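Local coordinates for vesicular integral-membrane protein VIP36 (Canis lupus familiaris, PDB 2DUP) that acts as a calcium-dependent intracellular lectin of the early secretory pathway, binding high-mannose glycans and helping to transport and sort the glycoproteins that carry them, at residues Tyr39-Pro44 with Asn217-Ser222; Asp45-Glu50 with Asp213-His218; Gly97-Ser102 with Leu138-Ser143. All blocks are in the same frame, centred on the assembly; numbering follows the deposited sequence.

Interaction 1: residues Tyr39-Pro44 with Asn217-Ser222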
ATOM      1  N   TYR A  39       9.616 -14.242  -3.284  1.00 33.95           N
ATOM      2  CA  TYR A  39       8.646 -13.248  -2.783  1.00 32.45           C
ATOM      3  C   TYR A  39       8.742 -13.010  -1.292  1.00 31.05           C
ATOM      4  O   TYR A  39       9.315 -13.833  -0.551  1.00 29.74           O
ATOM      5  CB  TYR A  39       7.209 -13.657  -3.099  1.00 31.90           C
ATOM      6  CG  TYR A  39       6.872 -15.055  -2.686  1.00 33.64           C
ATOM      7  CD1 TYR A  39       6.515 -15.360  -1.361  1.00 32.13           C
ATOM      8  CD2 TYR A  39       6.908 -16.093  -3.625  1.00 33.69           C
ATOM      9  CE1 TYR A  39       6.203 -16.661  -0.999  1.00 35.67           C
ATOM     10  CE2 TYR A  39       6.603 -17.391  -3.277  1.00 34.91           C
ATOM     11  CZ  TYR A  39       6.253 -17.677  -1.974  1.00 35.09           C
ATOM     12  OH  TYR A  39       5.959 -18.989  -1.656  1.00 35.96           O
ATOM     13  N   VAL A  40       8.144 -11.899  -0.859  1.00 29.60           N
ATOM     14  CA  VAL A  40       7.867 -11.668   0.577  1.00 28.70           C
ATOM     15  C   VAL A  40       6.376 -11.978   0.809  1.00 27.89           C
ATOM     16  O   VAL A  40       5.522 -11.317   0.238  1.00 27.82           O
ATOM     17  CB  VAL A  40       8.244 -10.238   1.036  1.00 28.87           C
ATOM     18  CG1 VAL A  40       7.928 -10.038   2.522  1.00 28.01           C
ATOM     19  CG2 VAL A  40       9.730  -9.969   0.818  1.00 27.54           C
ATOM     20  N   ARG A  41       6.072 -13.015   1.598  1.00 26.08           N
ATOM     21  CA  ARG A  41       4.690 -13.356   1.924  1.00 25.63           C
ATOM     22  C   ARG A  41       4.295 -12.650   3.228  1.00 25.47           C
ATOM     23  O   ARG A  41       4.758 -13.015   4.302  1.00 24.38           O
ATOM     24  CB  ARG A  41       4.518 -14.861   2.095  1.00 25.81           C
ATOM     25  CG  ARG A  41       3.095 -15.303   2.273  1.00 25.60           C
ATOM     26  CD  ARG A  41       2.904 -16.687   1.736  1.00 28.28           C
ATOM     27  NE  ARG A  41       2.806 -16.675   0.274  1.00 30.26           N
ATOM     28  CZ  ARG A  41       2.754 -17.769  -0.483  1.00 32.88           C
ATOM     29  NH1 ARG A  41       2.788 -18.974   0.084  1.00 29.23           N
ATOM     30  NH2 ARG A  41       2.658 -17.657  -1.815  1.00 32.58           N
ATOM     31  N   LEU A  42       3.451 -11.629   3.117  1.00 25.21           N
ATOM     32  CA  LEU A  42       3.032 -10.875   4.293  1.00 23.94           C
ATOM     33  C   LEU A  42       2.170 -11.748   5.192  1.00 24.05           C
ATOM     34  O   LEU A  42       2.369 -11.764   6.389  1.00 23.75           O
ATOM     35  CB  LEU A  42       2.286  -9.589   3.883  1.00 23.64           C
ATOM     36  CG  LEU A  42       3.102  -8.569   3.050  1.00 22.94           C
ATOM     37  CD1 LEU A  42       2.238  -7.409   2.483  1.00 21.26           C
ATOM     38  CD2 LEU A  42       4.321  -8.049   3.783  1.00 21.53           C
ATOM     39  N   THR A  43       1.196 -12.444   4.615  1.00 24.44           N
ATOM     40  CA  THR A  43       0.409 -13.407   5.376  1.00 25.09           C
ATOM     41  C   THR A  43       0.295 -14.690   4.552  1.00 25.89           C
ATOM     42  O   THR A  43       0.162 -14.631   3.332  1.00 25.11           O
ATOM     43  CB  THR A  43      -1.051 -12.936   5.679  1.00 25.00           C
ATOM     44  OG1 THR A  43      -1.841 -12.950   4.474  1.00 25.40           O
ATOM     45  CG2 THR A  43      -1.104 -11.564   6.378  1.00 23.38           C
ATOM     46  N   PRO A  44       0.346 -15.852   5.228  1.00 26.25           N
ATOM     47  CA  PRO A  44      -0.080 -17.063   4.582  1.00 25.99           C
ATOM     48  C   PRO A  44      -1.592 -17.075   4.488  1.00 27.33           C
ATOM     49  O   PRO A  44      -2.276 -16.210   5.090  1.00 25.73           O
ATOM     50  CB  PRO A  44       0.342 -18.134   5.586  1.00 27.17           C
ATOM     51  CG  PRO A  44       0.266 -17.436   6.917  1.00 25.53           C
ATOM     52  CD  PRO A  44       0.830 -16.102   6.604  1.00 25.28           C
ATOM     53  N   ASN A 217      -3.287 -15.682   0.637  1.00 23.77           N
ATOM     54  CA  ASN A 217      -1.863 -15.311   0.565  1.00 24.32           C
ATOM     55  C   ASN A 217      -1.736 -13.871   0.075  1.00 23.72           C
ATOM     56  O   ASN A 217      -2.409 -13.511  -0.890  1.00 24.47           O
ATOM     57  CB  ASN A 217      -1.096 -16.227  -0.408  1.00 25.02           C
ATOM     58  CG  ASN A 217      -1.109 -17.642   0.019  1.00 25.57           C
ATOM     59  OD1 ASN A 217      -0.411 -18.003   0.953  1.00 27.52           O
ATOM     60  ND2 ASN A 217      -1.931 -18.464  -0.640  1.00 26.59           N
ATOM     61  N   HIS A 218      -0.905 -13.072   0.759  1.00 23.52           N
ATOM     62  CA  HIS A 218      -0.578 -11.703   0.374  1.00 22.88           C
ATOM     63  C   HIS A 218       0.927 -11.573   0.234  1.00 23.09           C
ATOM     64  O   HIS A 218       1.655 -11.490   1.236  1.00 23.01           O
ATOM     65  CB  HIS A 218      -1.120 -10.657   1.402  1.00 21.88           C
ATOM     66  CG  HIS A 218      -2.604 -10.752   1.638  1.00 21.62           C
ATOM     67  ND1 HIS A 218      -3.147 -11.412   2.723  1.00 17.74           N
ATOM     68  CD2 HIS A 218      -3.656 -10.274   0.923  1.00 19.73           C
ATOM     69  CE1 HIS A 218      -4.466 -11.356   2.653  1.00 17.68           C
ATOM     70  NE2 HIS A 218      -4.801 -10.689   1.559  1.00 19.41           N
ATOM     71  N   ASP A 219       1.377 -11.530  -1.029  1.00 24.16           N
ATOM     72  CA  ASP A 219       2.796 -11.449  -1.420  1.00 24.40           C
ATOM     73  C   ASP A 219       3.194 -10.104  -2.038  1.00 24.37           C
ATOM     74  O   ASP A 219       2.435  -9.510  -2.788  1.00 24.02           O
ATOM     75  CB  ASP A 219       3.151 -12.549  -2.453  1.00 24.82           C
ATOM     76  CG  ASP A 219       2.798 -13.951  -1.975  1.00 27.21           C
ATOM     77  OD1 ASP A 219       2.662 -14.141  -0.749  1.00 27.08           O
ATOM     78  OD2 ASP A 219       2.621 -14.860  -2.816  1.00 26.23           O
ATOM     79  N   ILE A 220       4.391  -9.639  -1.692  1.00 25.14           N
ATOM     80  CA  ILE A 220       5.047  -8.521  -2.334  1.00 25.73           C
ATOM     81  C   ILE A 220       6.279  -9.126  -3.033  1.00 26.54           C
ATOM     82  O   ILE A 220       7.122  -9.759  -2.384  1.00 25.68           O
ATOM     83  CB  ILE A 220       5.476  -7.415  -1.324  1.00 25.90           C
ATOM     84  CG1 ILE A 220       4.266  -6.856  -0.531  1.00 24.47           C
ATOM     85  CG2 ILE A 220       6.199  -6.298  -2.034  1.00 25.72           C
ATOM     86  CD1 ILE A 220       3.178  -6.130  -1.353  1.00 19.45           C
ATOM     87  N   ILE A 221       6.334  -9.000  -4.361  1.00 26.90           N
ATOM     88  CA  ILE A 221       7.506  -9.484  -5.120  1.00 27.33           C
ATOM     89  C   ILE A 221       8.582  -8.381  -5.133  1.00 27.93           C
ATOM     90  O   ILE A 221       9.751  -8.630  -4.805  1.00 27.34           O
ATOM     91  CB  ILE A 221       7.121  -9.968  -6.549  1.00 28.21           C
ATOM     92  CG1 ILE A 221       5.816 -10.791  -6.582  1.00 27.92           C
ATOM     93  CG2 ILE A 221       8.259 -10.740  -7.213  1.00 29.64           C
ATOM     94  CD1 ILE A 221       5.609 -11.778  -5.447  1.00 34.00           C
ATOM     95  N   SER A 222       8.184  -7.153  -5.492  1.00 27.57           N
ATOM     96  CA  SER A 222       9.101  -6.018  -5.502  1.00 28.29           C
ATOM     97  C   SER A 222       8.372  -4.693  -5.280  1.00 28.48           C
ATOM     98  O   SER A 222       7.190  -4.556  -5.570  1.00 27.55           O
ATOM     99  CB  SER A 222       9.874  -5.944  -6.824  1.00 28.81           C
ATOM    100  OG  SER A 222       8.994  -5.678  -7.893  1.00 29.96           O
TER
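R41 and D219 lie side by side on neighbouring antiparallel strands of the L-type lectin beta-sandwich, their side chains pointing the same way and joined by a side-on, two-pronged salt bridge. NE of R41 meets OD1 of D219 at 2.7 Å while NH2 of R41 meets OD2 of D219 at 3.0 Å. Both N-H bonds run nearly straight to the syn sides of the carboxylate oxygens, and the two planes are only 15° apart. The R41 chain starts with CG anti to the backbone N (chi1 -173°) and bends at chi3, which turns the NE edge toward D219. Two oxygens flank the guanidinium, OD1 of N217 over one face and OH of Y39 over the opposite one, each offset toward the rim. The Y39 ring also stacks over the carboxylate, with planes 10° apart. H73, on the next strand, takes the second bond of OD2 of D219 and, through its carbonyl, binds the amide nitrogen of N217.

The backbone evidence for pairing is the reciprocal bonds of V40 and I220, a hydrogen-bonded pair; R41 and D219 form the non-hydrogen-bonded pair next to it. L42 and T43 then both face H218, a classic beta bulge, and N of L42 reaches O of H218 at 2.6 Å. On the face away from the salt bridge, CD1 of L42 packs on CG1 of I220 at 3.7 Å. At the bulge, the side chains of T43 and H218 lie side by side, and OG1 of T43, at the imidazole edge, is hydrogen-bonded to ND1 of H218 at 2.7 Å.

Interaction 2: residues Asp45-Glu50 with Asp213-His218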
ATOM      1  N   ASP A  45      -2.103 -18.069   3.757  1.00 27.11           N
ATOM      2  CA  ASP A  45      -3.506 -18.364   3.687  1.00 28.23           C
ATOM      3  C   ASP A  45      -3.974 -18.966   5.010  1.00 28.61           C
ATOM      4  O   ASP A  45      -4.597 -20.029   5.031  1.00 29.34           O
ATOM      5  CB  ASP A  45      -3.744 -19.348   2.540  1.00 28.63           C
ATOM      6  CG  ASP A  45      -5.162 -19.368   2.069  1.00 31.26           C
ATOM      7  OD1 ASP A  45      -6.019 -18.746   2.730  1.00 35.03           O
ATOM      8  OD2 ASP A  45      -5.429 -19.998   1.014  1.00 34.38           O
ATOM      9  N   GLU A  46      -3.682 -18.281   6.112  1.00 28.97           N
ATOM     10  CA  GLU A  46      -4.154 -18.674   7.429  1.00 29.24           C
ATOM     11  C   GLU A  46      -4.888 -17.509   8.097  1.00 29.19           C
ATOM     12  O   GLU A  46      -4.564 -16.341   7.864  1.00 28.27           O
ATOM     13  CB  GLU A  46      -2.983 -19.149   8.297  1.00 30.27           C
ATOM     14  CG  GLU A  46      -2.555 -20.596   7.993  1.00 34.36           C
ATOM     15  CD  GLU A  46      -1.061 -20.834   8.108  1.00 41.21           C
ATOM     16  OE1 GLU A  46      -0.398 -20.194   8.957  1.00 42.90           O
ATOM     17  OE2 GLU A  46      -0.536 -21.684   7.335  1.00 45.39           O
ATOM     18  N   ARG A  47      -5.865 -17.833   8.938  1.00 28.78           N
ATOM     19  CA  ARG A  47      -6.680 -16.815   9.617  1.00 29.54           C
ATOM     20  C   ARG A  47      -5.935 -16.055  10.712  1.00 29.18           C
ATOM     21  O   ARG A  47      -4.935 -16.536  11.241  1.00 29.84           O
ATOM     22  CB  ARG A  47      -7.976 -17.449  10.158  1.00 29.25           C
ATOM     23  CG  ARG A  47      -8.753 -18.177   9.063  1.00 29.13           C
ATOM     24  CD  ARG A  47     -10.017 -18.837   9.597  1.00 30.27           C
ATOM     25  NE  ARG A  47      -9.672 -19.886  10.554  1.00 32.51           N
ATOM     26  CZ  ARG A  47     -10.549 -20.677  11.172  1.00 34.57           C
ATOM     27  NH1 ARG A  47     -11.860 -20.572  10.946  1.00 33.77           N
ATOM     28  NH2 ARG A  47     -10.100 -21.586  12.028  1.00 34.47           N
ATOM     29  N   SER A  48      -6.424 -14.856  11.038  1.00 28.95           N
ATOM     30  CA  SER A  48      -5.902 -14.034  12.146  1.00 28.97           C
ATOM     31  C   SER A  48      -4.394 -13.784  12.136  1.00 28.15           C
ATOM     32  O   SER A  48      -3.699 -13.982  13.141  1.00 27.81           O
ATOM     33  CB  SER A  48      -6.392 -14.572  13.499  1.00 29.51           C
ATOM     34  OG  SER A  48      -7.815 -14.530  13.498  1.00 33.02           O
ATOM     35  N   LYS A  49      -3.905 -13.301  10.992  1.00 27.86           N
ATOM     36  CA  LYS A  49      -2.488 -12.950  10.811  1.00 26.68           C
ATOM     37  C   LYS A  49      -2.304 -11.490  10.468  1.00 26.13           C
ATOM     38  O   LYS A  49      -3.163 -10.885   9.862  1.00 26.74           O
ATOM     39  CB  LYS A  49      -1.896 -13.785   9.670  1.00 27.26           C
ATOM     40  CG  LYS A  49      -2.056 -15.268   9.835  1.00 27.19           C
ATOM     41  CD  LYS A  49      -1.291 -15.763  11.029  1.00 28.70           C
ATOM     42  CE  LYS A  49      -1.192 -17.260  11.017  1.00 29.88           C
ATOM     43  NZ  LYS A  49      -0.934 -17.775  12.370  1.00 33.11           N
ATOM     44  N   GLU A  50      -1.179 -10.918  10.868  1.00 25.59           N
ATOM     45  CA  GLU A  50      -0.852  -9.551  10.529  1.00 24.95           C
ATOM     46  C   GLU A  50       0.639  -9.547  10.273  1.00 24.18           C
ATOM     47  O   GLU A  50       1.424  -9.868  11.168  1.00 23.21           O
ATOM     48  CB  GLU A  50      -1.167  -8.562  11.680  1.00 25.74           C
ATOM     49  CG  GLU A  50      -2.635  -8.484  12.137  1.00 28.66           C
ATOM     50  CD  GLU A  50      -2.963  -9.533  13.192  1.00 34.13           C
ATOM     51  OE1 GLU A  50      -2.081  -9.769  14.062  1.00 36.72           O
ATOM     52  OE2 GLU A  50      -4.090 -10.107  13.157  1.00 32.37           O
ATOM     53  N   ASP A 213     -11.273 -13.794   9.912  1.00 27.33           N
ATOM     54  CA  ASP A 213     -11.981 -15.073   9.874  1.00 27.90           C
ATOM     55  C   ASP A 213     -11.813 -15.675   8.495  1.00 28.27           C
ATOM     56  O   ASP A 213     -12.043 -16.865   8.292  1.00 28.27           O
ATOM     57  CB  ASP A 213     -13.463 -14.859  10.175  1.00 28.64           C
ATOM     58  CG  ASP A 213     -13.720 -14.502  11.623  1.00 30.02           C
ATOM     59  OD1 ASP A 213     -12.936 -14.905  12.498  1.00 32.84           O
ATOM     60  OD2 ASP A 213     -14.734 -13.831  11.904  1.00 34.73           O
ATOM     61  N   LEU A 214     -11.423 -14.815   7.549  1.00 28.29           N
ATOM     62  CA  LEU A 214     -11.087 -15.187   6.173  1.00 27.56           C
ATOM     63  C   LEU A 214      -9.635 -14.842   5.879  1.00 26.54           C
ATOM     64  O   LEU A 214      -9.053 -13.944   6.508  1.00 26.53           O
ATOM     65  CB  LEU A 214     -12.009 -14.454   5.196  1.00 28.48           C
ATOM     66  CG  LEU A 214     -13.508 -14.658   5.420  1.00 29.10           C
ATOM     67  CD1 LEU A 214     -14.271 -13.698   4.587  1.00 30.10           C
ATOM     68  CD2 LEU A 214     -13.965 -16.112   5.165  1.00 30.90           C
ATOM     69  N   SER A 215      -9.049 -15.548   4.919  1.00 25.22           N
ATOM     70  CA  SER A 215      -7.607 -15.467   4.680  1.00 24.34           C
ATOM     71  C   SER A 215      -7.256 -15.469   3.196  1.00 23.79           C
ATOM     72  O   SER A 215      -8.125 -15.565   2.356  1.00 23.87           O
ATOM     73  CB  SER A 215      -6.874 -16.602   5.398  1.00 24.01           C
ATOM     74  OG  SER A 215      -7.281 -17.841   4.865  1.00 22.42           O
ATOM     75  N   ASP A 216      -5.974 -15.367   2.882  1.00 23.36           N
ATOM     76  CA  ASP A 216      -5.529 -15.321   1.495  1.00 24.92           C
ATOM     77  C   ASP A 216      -4.048 -15.211   1.628  1.00 24.30           C
ATOM     78  O   ASP A 216      -3.586 -14.702   2.646  1.00 24.55           O
ATOM     79  CB  ASP A 216      -6.018 -14.029   0.832  1.00 24.82           C
ATOM     80  CG  ASP A 216      -6.731 -14.247  -0.453  1.00 28.23           C
ATOM     81  OD1 ASP A 216      -6.757 -15.399  -0.970  1.00 30.54           O
ATOM     82  OD2 ASP A 216      -7.280 -13.233  -0.960  1.00 29.36           O
ATOM     83  N   ASN A 217      -3.287 -15.682   0.637  1.00 23.77           N
ATOM     84  CA  ASN A 217      -1.863 -15.311   0.565  1.00 24.32           C
ATOM     85  C   ASN A 217      -1.736 -13.871   0.075  1.00 23.72           C
ATOM     86  O   ASN A 217      -2.409 -13.511  -0.890  1.00 24.47           O
ATOM     87  CB  ASN A 217      -1.096 -16.227  -0.408  1.00 25.02           C
ATOM     88  CG  ASN A 217      -1.109 -17.642   0.019  1.00 25.57           C
ATOM     89  OD1 ASN A 217      -0.411 -18.003   0.953  1.00 27.52           O
ATOM     90  ND2 ASN A 217      -1.931 -18.464  -0.640  1.00 26.59           N
ATOM     91  N   HIS A 218      -0.905 -13.072   0.759  1.00 23.52           N
ATOM     92  CA  HIS A 218      -0.578 -11.703   0.374  1.00 22.88           C
ATOM     93  C   HIS A 218       0.927 -11.573   0.234  1.00 23.09           C
ATOM     94  O   HIS A 218       1.655 -11.490   1.236  1.00 23.01           O
ATOM     95  CB  HIS A 218      -1.120 -10.657   1.402  1.00 21.88           C
ATOM     96  CG  HIS A 218      -2.604 -10.752   1.638  1.00 21.62           C
ATOM     97  ND1 HIS A 218      -3.147 -11.412   2.723  1.00 17.74           N
ATOM     98  CD2 HIS A 218      -3.656 -10.274   0.923  1.00 19.73           C
ATOM     99  CE1 HIS A 218      -4.466 -11.356   2.653  1.00 17.68           C
ATOM    100  NE2 HIS A 218      -4.801 -10.689   1.559  1.00 19.41           N
TER
HETATM  101  O   HOH W   1      -0.373 -20.008   2.771  1.00 34.21           O
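D45 opens the loop between strands 40-43 and 50-55 and meets the chain just before strand 217-227, its CA 4.3 Å from that of D216. The N-H of D45 is given mainly to a water, which in turn donates to OD1 of N217; the direct bond from N of D45 to OD1 of N217 is weak and bent, at 3.3 Å with an N-H...O angle of 125°. The D45 carboxylate crosses the N217 amide, already fixed by H73, at about a right angle, their planes 72° apart. A chi1 of -160° swings this carboxylate away from the backbone N and carries OD1 of D45 to the hydroxyl of S215, which donates to it at 2.6 Å, nearly along the C-O axis of the acceptor. The other oxygen, OD2, has a weak bond to T75.

E46 contributes its backbone: its carbonyl O lies 3.4 Å from CB of S215 and accepts a bond from the hydroxyl of T211. R47 follows with its aliphatic portion, CD standing 3.1 Å from O of D213, and this oxygen lies near the guanidinium plane. Its charged end does not pair with the D213 carboxylate, since NH1 of R47 and OD1 of D213 are 6.0 Å apart. S48, a carbohydrate-binding residue, comes next and is tied through its backbone to G212.

D213 and L214 also belong to the carbohydrate site, and their backbone nitrogens bind a glycerol, probably from the crystallisation liquor. The chemistry is that of a polar surface contact: a single short serine-carboxylate bond, supplemented by water and weak bonds, joins two loops that each contribute to the sugar site, consistent with a part in shaping its rim.

Interaction 3: residues Gly97-Ser102 with Leu138-Ser143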
ATOM      1  N   GLY A  97      -1.584  -3.953  13.809  1.00 27.69           N
ATOM      2  CA  GLY A  97      -2.885  -3.461  14.179  1.00 26.14           C
ATOM      3  C   GLY A  97      -3.933  -4.006  13.276  1.00 25.13           C
ATOM      4  O   GLY A  97      -3.662  -4.949  12.508  1.00 25.78           O
ATOM      5  N   PRO A  98      -5.153  -3.438  13.359  1.00 23.65           N
ATOM      6  CA  PRO A  98      -6.286  -3.974  12.615  1.00 22.57           C
ATOM      7  C   PRO A  98      -6.490  -3.464  11.173  1.00 21.78           C
ATOM      8  O   PRO A  98      -7.408  -3.925  10.505  1.00 20.57           O
ATOM      9  CB  PRO A  98      -7.494  -3.562  13.494  1.00 23.67           C
ATOM     10  CG  PRO A  98      -7.083  -2.266  14.119  1.00 22.94           C
ATOM     11  CD  PRO A  98      -5.541  -2.297  14.217  1.00 24.01           C
ATOM     12  N   VAL A  99      -5.656  -2.546  10.685  1.00 20.18           N
ATOM     13  CA  VAL A  99      -5.896  -1.990   9.352  1.00 20.14           C
ATOM     14  C   VAL A  99      -4.972  -2.696   8.342  1.00 19.30           C
ATOM     15  O   VAL A  99      -3.818  -2.313   8.160  1.00 18.30           O
ATOM     16  CB  VAL A  99      -5.765  -0.439   9.328  1.00 20.87           C
ATOM     17  CG1 VAL A  99      -6.133   0.127   7.948  1.00 19.67           C
ATOM     18  CG2 VAL A  99      -6.668   0.179  10.447  1.00 19.68           C
ATOM     19  N   PHE A 100      -5.494  -3.757   7.737  1.00 19.47           N
ATOM     20  CA  PHE A 100      -4.713  -4.634   6.846  1.00 20.32           C
ATOM     21  C   PHE A 100      -3.340  -4.921   7.448  1.00 21.50           C
ATOM     22  O   PHE A 100      -2.313  -4.743   6.787  1.00 21.45           O
ATOM     23  CB  PHE A 100      -4.624  -3.997   5.454  1.00 20.05           C
ATOM     24  CG  PHE A 100      -5.963  -3.658   4.895  1.00 20.11           C
ATOM     25  CD1 PHE A 100      -6.715  -4.615   4.257  1.00 19.33           C
ATOM     26  CD2 PHE A 100      -6.513  -2.396   5.078  1.00 21.21           C
ATOM     27  CE1 PHE A 100      -7.991  -4.302   3.765  1.00 22.13           C
ATOM     28  CE2 PHE A 100      -7.788  -2.085   4.600  1.00 21.13           C
ATOM     29  CZ  PHE A 100      -8.522  -3.032   3.941  1.00 20.04           C
ATOM     30  N   GLY A 101      -3.342  -5.291   8.738  1.00 21.99           N
ATOM     31  CA  GLY A 101      -2.136  -5.703   9.466  1.00 21.97           C
ATOM     32  C   GLY A 101      -1.384  -4.633  10.229  1.00 22.05           C
ATOM     33  O   GLY A 101      -0.483  -4.957  10.991  1.00 22.52           O
ATOM     34  N   SER A 102      -1.766  -3.367  10.075  1.00 21.01           N
ATOM     35  CA  SER A 102      -1.007  -2.250  10.646  1.00 20.35           C
ATOM     36  C   SER A 102      -1.862  -1.321  11.540  1.00 20.25           C
ATOM     37  O   SER A 102      -3.082  -1.419  11.564  1.00 19.53           O
ATOM     38  CB  SER A 102      -0.369  -1.456   9.497  1.00 20.78           C
ATOM     39  OG  SER A 102       0.482  -0.441   9.984  1.00 21.33           O
ATOM     40  N   LEU A 138      -8.484   9.869  12.404  1.00 22.58           N
ATOM     41  CA  LEU A 138      -9.434   8.994  11.743  1.00 23.09           C
ATOM     42  C   LEU A 138      -9.120   7.547  12.012  1.00 23.29           C
ATOM     43  O   LEU A 138      -7.961   7.117  12.106  1.00 22.32           O
ATOM     44  CB  LEU A 138      -9.457   9.239  10.218  1.00 23.45           C
ATOM     45  CG  LEU A 138      -9.501  10.700   9.728  1.00 22.18           C
ATOM     46  CD1 LEU A 138      -9.406  10.764   8.187  1.00 19.74           C
ATOM     47  CD2 LEU A 138     -10.751  11.368  10.243  1.00 22.87           C
ATOM     48  N   SER A 139     -10.190   6.800  12.122  1.00 23.61           N
ATOM     49  CA  SER A 139     -10.121   5.404  12.327  1.00 25.58           C
ATOM     50  C   SER A 139     -10.734   4.784  11.061  1.00 26.16           C
ATOM     51  O   SER A 139     -11.746   5.272  10.577  1.00 26.94           O
ATOM     52  CB  SER A 139     -10.942   5.070  13.560  1.00 25.57           C
ATOM     53  OG  SER A 139     -10.926   3.682  13.770  1.00 29.47           O
ATOM     54  N   TYR A 140     -10.101   3.742  10.518  1.00 26.23           N
ATOM     55  CA  TYR A 140     -10.658   2.975   9.424  1.00 26.71           C
ATOM     56  C   TYR A 140     -11.812   2.121   9.977  1.00 28.01           C
ATOM     57  O   TYR A 140     -11.608   1.326  10.892  1.00 28.29           O
ATOM     58  CB  TYR A 140      -9.547   2.109   8.783  1.00 26.84           C
ATOM     59  CG  TYR A 140     -10.030   1.235   7.669  1.00 26.38           C
ATOM     60  CD1 TYR A 140     -10.117   1.731   6.362  1.00 25.31           C
ATOM     61  CD2 TYR A 140     -10.393  -0.082   7.904  1.00 25.51           C
ATOM     62  CE1 TYR A 140     -10.565   0.946   5.330  1.00 26.96           C
ATOM     63  CE2 TYR A 140     -10.862  -0.885   6.869  1.00 28.18           C
ATOM     64  CZ  TYR A 140     -10.950  -0.362   5.578  1.00 28.05           C
ATOM     65  OH  TYR A 140     -11.420  -1.145   4.545  1.00 26.22           O
ATOM     66  N   ASP A 141     -13.016   2.304   9.444  1.00 29.57           N
ATOM     67  CA  ASP A 141     -14.210   1.563   9.896  1.00 32.03           C
ATOM     68  C   ASP A 141     -14.416   0.319   9.011  1.00 32.98           C
ATOM     69  O   ASP A 141     -14.822   0.416   7.864  1.00 33.49           O
ATOM     70  CB  ASP A 141     -15.453   2.478   9.876  1.00 31.40           C
ATOM     71  CG  ASP A 141     -16.738   1.778  10.349  1.00 33.87           C
ATOM     72  OD1 ASP A 141     -17.801   2.440  10.327  1.00 36.73           O
ATOM     73  OD2 ASP A 141     -16.714   0.585  10.743  1.00 35.60           O
ATOM     74  N   HIS A 142     -14.141  -0.851   9.565  1.00 35.31           N
ATOM     75  CA  HIS A 142     -14.192  -2.102   8.805  1.00 36.69           C
ATOM     76  C   HIS A 142     -15.607  -2.431   8.363  1.00 38.18           C
ATOM     77  O   HIS A 142     -15.825  -2.807   7.205  1.00 37.95           O
ATOM     78  CB  HIS A 142     -13.672  -3.234   9.662  1.00 36.89           C
ATOM     79  CG  HIS A 142     -12.193  -3.222   9.817  1.00 38.08           C
ATOM     80  ND1 HIS A 142     -11.552  -2.489  10.795  1.00 38.48           N
ATOM     81  CD2 HIS A 142     -11.221  -3.840   9.105  1.00 38.25           C
ATOM     82  CE1 HIS A 142     -10.249  -2.665  10.684  1.00 39.90           C
ATOM     83  NE2 HIS A 142     -10.022  -3.481   9.665  1.00 40.71           N
ATOM     84  N   SER A 143     -16.559  -2.259   9.291  1.00 38.80           N
ATOM     85  CA  SER A 143     -17.975  -2.593   9.069  1.00 39.28           C
ATOM     86  C   SER A 143     -18.562  -1.903   7.835  1.00 39.55           C
ATOM     87  O   SER A 143     -19.517  -2.392   7.228  1.00 40.14           O
ATOM     88  CB  SER A 143     -18.804  -2.254  10.320  1.00 39.29           C
ATOM     89  OG  SER A 143     -19.030  -0.856  10.416  1.00 39.32           O
TER
HETATM   90  O   HOH W   2      -8.378  -4.952   7.887  1.00 40.13           O
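V99 and Y140 mark the nearest backbone approach, 6.9 Å between their CA atoms, too far for strand pairing, so that side chains bridge the two loops of the L-type lectin domain. One loop folds into a type I' beta turn from V99 to S102, closed in both directions: N of V99 reaches O of S102, and N of S102 reaches O of V99 at 3.0 Å. The other, 138-143, is irregular and follows strand 128-135.

Y140 fills the space between the loops. A chi1 of 178° extends its ring toward the turn, and CB of Y140 rests 3.8 Å from CG2 of V99. F100 turns its ring edge to the Y140 face in an offset edge-to-face pair, centroids 5.4 Å apart and planes at 64°; CE2 of F100 comes 3.7 Å from CZ of Y140. F112 of strand 109-114 meets both rings and extends the aromatic cluster, which lies beside D114, a calcium ligand. The ion itself is about 4 Å from the nearest atom of the Y140 side chain, an arrangement consistent with packing behind the metal site.

H142, a carbohydrate-binding residue, stands at the outer side of the contact. CD2 of Y140 lies over the centre of its imidazole ring, 3.7 Å above the plane. At the ring edge NE2 makes a weak bond to the carbonyl of P98, bent to 126°. A water in the imidazole plane is hydrogen-bonded to the same nitrogen, lies over the centre of one F100 face, and accepts from N of F100 at 3.1 Å.

How the interactions relate
Interactions 1 and 2 overlap at the start of strand 217-227, where they share N217 and H218, and they touch where OG1 of T43 approaches O of D216; their centres are 12 Å apart. Interaction 1 is partly buried and built on strand pairing plus a charged pair, whereas interaction 2, a surface contact, relies on a serine-carboxylate bond, water and weak bonds. Interaction 3 is mostly buried and aromatic, and sits beside the calcium. It is nested within the chain loops closed by the other two. It touches interaction 2 through E50, against G97 and G101, but does not touch interaction 1. Interactions 2 and 3 both include carbohydrate-binding residues.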